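Type III secretion T3S chaperone (Chlamydia trachomatis, PDB 3K29) is a YscO homolog that probably serves as a chaperone-like coiled-coil component of the type III secretion apparatus. Local coordinates at residues A[24-29]-A[107-112]; A[49-53]-A[83-87]. All coordinates share one frame. Residue numbers count along the deposited sequence, not the author numbering.

Contact 1. Residues A[24-29]-A[107-112]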
# COMPACT_ATOMS: atom_id res chain seq x y z
N VAL A 24 0.54 5.38 5.20
CA VAL A 24 0.33 3.96 5.49
C VAL A 24 0.76 3.04 4.32
O VAL A 24 1.43 2.04 4.57
CB VAL A 24 -1.09 3.66 6.04
CG1 VAL A 24 -1.41 2.14 5.99
CG2 VAL A 24 -1.24 4.25 7.51
N VAL A 25 0.42 3.40 3.07
CA VAL A 25 0.84 2.65 1.87
C VAL A 25 2.35 2.50 1.82
O VAL A 25 2.86 1.39 1.60
CB VAL A 25 0.36 3.27 0.52
CG1 VAL A 25 1.08 2.61 -0.67
CG2 VAL A 25 -1.12 3.08 0.32
N LYS A 26 3.05 3.61 2.06
CA LYS A 26 4.50 3.64 2.09
C LYS A 26 5.05 2.77 3.19
O LYS A 26 6.07 2.13 3.02
CB LYS A 26 4.99 5.08 2.26
CG LYS A 26 6.38 5.20 2.86
CD LYS A 26 7.02 6.56 2.62
CE LYS A 26 8.47 6.53 3.09
NZ LYS A 26 9.14 7.84 2.93
N GLU A 27 4.38 2.75 4.34
CA GLU A 27 4.86 1.93 5.43
C GLU A 27 4.65 0.44 5.06
O GLU A 27 5.54 -0.40 5.24
CB GLU A 27 4.19 2.32 6.76
CG GLU A 27 4.57 1.45 7.97
CD GLU A 27 6.10 1.35 8.27
OE1 GLU A 27 6.94 1.98 7.56
OE2 GLU A 27 6.47 0.62 9.23
N LYS A 28 3.50 0.13 4.47
CA LYS A 28 3.27 -1.24 3.99
C LYS A 28 4.25 -1.67 2.90
O LYS A 28 4.65 -2.84 2.91
CB LYS A 28 1.82 -1.51 3.59
CG LYS A 28 0.79 -1.16 4.70
CD LYS A 28 1.06 -1.83 6.00
CE LYS A 28 -0.04 -1.52 6.97
NZ LYS A 28 0.38 -1.94 8.33
N ARG A 29 4.64 -0.79 1.99
CA ARG A 29 5.72 -1.11 1.04
C ARG A 29 6.97 -1.59 1.79
O ARG A 29 7.56 -2.63 1.46
CB ARG A 29 6.13 0.11 0.21
CG ARG A 29 5.72 0.10 -1.26
CD ARG A 29 4.27 0.55 -1.36
NE ARG A 29 3.99 1.44 -2.50
CZ ARG A 29 3.67 1.02 -3.72
NH1 ARG A 29 3.62 -0.28 -4.03
NH2 ARG A 29 3.42 1.92 -4.65
N GLU A 107 -1.46 -7.05 2.82
CA GLU A 107 -1.52 -5.79 3.58
C GLU A 107 -1.25 -4.54 2.75
O GLU A 107 -1.95 -3.55 2.90
CB GLU A 107 -0.62 -5.84 4.82
CG GLU A 107 -1.27 -6.52 5.97
CD GLU A 107 -2.50 -5.77 6.42
OE1 GLU A 107 -3.63 -6.25 6.16
OE2 GLU A 107 -2.34 -4.67 6.99
N LEU A 108 -0.26 -4.58 1.87
CA LEU A 108 -0.05 -3.51 0.89
C LEU A 108 -1.24 -3.28 -0.05
O LEU A 108 -1.62 -2.13 -0.25
CB LEU A 108 1.21 -3.73 0.05
CG LEU A 108 1.56 -2.72 -1.03
CD1 LEU A 108 1.60 -1.27 -0.51
CD2 LEU A 108 2.90 -3.05 -1.65
N GLU A 109 -1.79 -4.34 -0.63
CA GLU A 109 -2.93 -4.24 -1.53
C GLU A 109 -4.08 -3.56 -0.78
O GLU A 109 -4.75 -2.68 -1.33
CB GLU A 109 -3.36 -5.63 -2.04
CG GLU A 109 -2.28 -6.37 -2.81
CD GLU A 109 -2.65 -7.82 -3.17
OE1 GLU A 109 -3.83 -8.22 -3.05
OE2 GLU A 109 -1.75 -8.57 -3.57
N ARG A 110 -4.31 -3.98 0.47
CA ARG A 110 -5.37 -3.43 1.30
C ARG A 110 -5.17 -1.93 1.60
O ARG A 110 -6.12 -1.15 1.54
CB ARG A 110 -5.47 -4.21 2.59
CG ARG A 110 -5.96 -5.65 2.42
CD ARG A 110 -6.05 -6.32 3.75
NE ARG A 110 -6.31 -7.74 3.61
CZ ARG A 110 -5.46 -8.69 3.97
NH1 ARG A 110 -4.29 -8.39 4.54
NH2 ARG A 110 -5.77 -9.97 3.78
N ALA A 111 -3.94 -1.53 1.86
CA ALA A 111 -3.62 -0.12 2.13
C ALA A 111 -3.87 0.76 0.92
O ALA A 111 -4.33 1.89 1.08
CB ALA A 111 -2.18 0.05 2.64
N GLU A 112 -3.55 0.25 -0.28
CA GLU A 112 -3.79 1.00 -1.51
C GLU A 112 -5.29 1.14 -1.86
O GLU A 112 -5.70 2.20 -2.35
CB GLU A 112 -3.03 0.37 -2.69
CG GLU A 112 -1.60 0.08 -2.30
CD GLU A 112 -0.69 0.00 -3.47
OE1 GLU A 112 0.07 0.98 -3.67
OE2 GLU A 112 -0.74 -1.02 -4.20

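Contact 2. Residues A[49-53]-A[83-87]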
# COMPACT_ATOMS: atom_id res chain seq x y z
N VAL A 49 22.89 -25.17 1.72
CA VAL A 49 22.62 -26.59 2.02
C VAL A 49 22.37 -27.38 0.74
O VAL A 49 22.90 -28.45 0.59
CB VAL A 49 21.42 -26.78 3.05
CG1 VAL A 49 21.25 -28.29 3.39
CG2 VAL A 49 21.80 -26.10 4.33
N LYS A 50 21.58 -26.81 -0.19
CA LYS A 50 21.32 -27.48 -1.46
C LYS A 50 22.64 -27.71 -2.24
O LYS A 50 22.85 -28.76 -2.87
CB LYS A 50 20.34 -26.66 -2.30
CG LYS A 50 19.68 -27.43 -3.42
CD LYS A 50 18.95 -26.46 -4.41
CE LYS A 50 18.03 -27.24 -5.34
NZ LYS A 50 18.13 -26.86 -6.83
N ASN A 51 23.53 -26.73 -2.18
CA ASN A 51 24.81 -26.90 -2.87
C ASN A 51 25.70 -27.93 -2.21
O ASN A 51 26.37 -28.70 -2.88
CB ASN A 51 25.48 -25.54 -3.09
CG ASN A 51 24.76 -24.73 -4.15
OD1 ASN A 51 24.33 -25.28 -5.17
ND2 ASN A 51 24.57 -23.44 -3.91
N HIS A 52 25.68 -27.96 -0.88
CA HIS A 52 26.45 -28.91 -0.14
C HIS A 52 25.97 -30.31 -0.51
O HIS A 52 26.77 -31.27 -0.64
CB HIS A 52 26.33 -28.56 1.39
CG HIS A 52 27.05 -29.51 2.29
ND1 HIS A 52 28.33 -29.95 2.03
CD2 HIS A 52 26.69 -30.08 3.46
CE1 HIS A 52 28.72 -30.77 2.99
NE2 HIS A 52 27.75 -30.86 3.88
N TYR A 53 24.67 -30.44 -0.75
CA TYR A 53 24.04 -31.76 -1.02
C TYR A 53 24.51 -32.19 -2.39
O TYR A 53 24.97 -33.32 -2.61
CB TYR A 53 22.52 -31.58 -0.96
CG TYR A 53 21.66 -32.80 -1.13
CD1 TYR A 53 21.83 -33.94 -0.35
CD2 TYR A 53 20.57 -32.75 -1.98
CE1 TYR A 53 20.97 -35.04 -0.48
CE2 TYR A 53 19.72 -33.82 -2.15
CZ TYR A 53 19.93 -34.97 -1.41
OH TYR A 53 19.07 -36.01 -1.60
N VAL A 83 22.19 -34.91 4.92
CA VAL A 83 22.12 -33.61 4.27
C VAL A 83 20.75 -33.40 3.63
O VAL A 83 20.24 -32.30 3.63
CB VAL A 83 23.28 -33.43 3.22
CG1 VAL A 83 23.25 -32.02 2.65
CG2 VAL A 83 24.59 -33.62 3.91
N ALA A 84 20.18 -34.46 3.05
CA ALA A 84 18.87 -34.40 2.43
C ALA A 84 17.79 -33.89 3.40
O ALA A 84 16.91 -33.11 3.03
CB ALA A 84 18.51 -35.72 1.93
N ILE A 85 17.86 -34.33 4.66
CA ILE A 85 16.92 -33.88 5.69
C ILE A 85 17.24 -32.43 6.06
O ILE A 85 16.34 -31.64 6.24
CB ILE A 85 16.99 -34.82 6.95
CG1 ILE A 85 16.52 -36.23 6.59
CG2 ILE A 85 16.16 -34.27 8.18
CD1 ILE A 85 16.87 -37.28 7.66
N GLN A 86 18.50 -32.05 6.16
CA GLN A 86 18.78 -30.65 6.40
C GLN A 86 18.16 -29.80 5.30
O GLN A 86 17.64 -28.70 5.58
CB GLN A 86 20.26 -30.33 6.44
CG GLN A 86 21.09 -31.13 7.40
CD GLN A 86 22.58 -30.82 7.23
OE1 GLN A 86 22.96 -29.63 7.13
NE2 GLN A 86 23.42 -31.85 7.19
N LEU A 87 18.29 -30.26 4.05
CA LEU A 87 17.72 -29.53 2.93
C LEU A 87 16.18 -29.39 3.05
O LEU A 87 15.67 -28.27 2.89
CB LEU A 87 18.11 -30.16 1.56
CG LEU A 87 17.52 -29.48 0.33
CD1 LEU A 87 17.96 -27.90 0.37
CD2 LEU A 87 18.02 -30.18 -0.96

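Contact 1. Residues A[24-29]-A[107-112]
Segments 24-29 of helix 8-66 and 107-112 of helix 70-160 run antiparallel (168°), closest axis approach 8.8 Å. Ala111 lets them come close: its CB lies 4.0 Å from both Val24 CG1 and Val25 CG2, and 3.8 Å from Lys28 CG. Leu108 (chi1 t, chi2 p) swings its branches across, placing CD1 3.9 Å from Val25 CG1 and 3.3 Å from Arg29 CD. Lys28 starts toward the partner, its CB 3.8 Å from Leu108 CA; chi1 and chi2, both m, turn the otherwise extended chain out to the flank, leaving NZ 4.1 Å from Glu107 OE2, beyond a salt bridge. Glu107 is held instead by its own helix, its OE1 accepting a 2.8 Å bond from Arg110 NH1. Arg29, chi1 between wells, folds back so that Glu112 OE1 lies over one guanidinium face, 3.6 Å from NH2, a long salt bridge without directed N-H. Consistent with the coiled coil predicted for the first helix, apolar groups and lysine methylenes fill the interface; flanking charges add attraction, not directional bonding.

Contact 2. Residues A[49-53]-A[83-87]
Val83 points into the gap between the antiparallel helices and meets three side chains of 49-53, its CG1 making the closest approach to each: 3.7 Å from Tyr53 CB, 4.0 Å from His52 CD2 and 4.3 Å from Val49 CG1. One residue on, the CA-CB bond of Ala84 points sideways, and its small CB leaves room for the tyrosine ring, coming 3.5 Å from Tyr53 CE1. The two helices are the arms of a long hairpin that pair antiparallel, consistent with the coiled coil predicted for the first, here crossing at -157° with axes 9.2 Å apart; Val83 faces Tyr53 and Leu87 faces Val49. Gln86 lends its aliphatic base, CB lying 3.8 Å from Val49 CG1. Leu87, its chi1 t and chi2 p, reaches across with both methyls: CD2 packs 3.8 Å from Tyr53 CD2, CD1 3.8 Å from Lys50 CB. Its backbone N is 3.6 Å from Val49 CG1. Beyond the segment, Tyr53 also touches Ile80 before it, and Val49 Glu90 after it.

How the contacts relate
Both contacts join helix 8-66 to helix 70-160, the two long arms of one hairpin, but at places 37 Å apart between centres, with nearest atoms about 27 Å apart. Contact 1 lies near the middle of the chain and is partly buried; contact 2, closer to the turn linking the arms, is a surface contact. Despite this, contact 2 buries slightly more area (415 against 382 Å²), much of it contributed by Tyr53, Leu87 and Val83. Contact 1 brings the helices closer around an alanine and borders its apolar groups with charges of opposite sign. In contact 2 apolar side chains make the contact, and no salt bridge joins the segments.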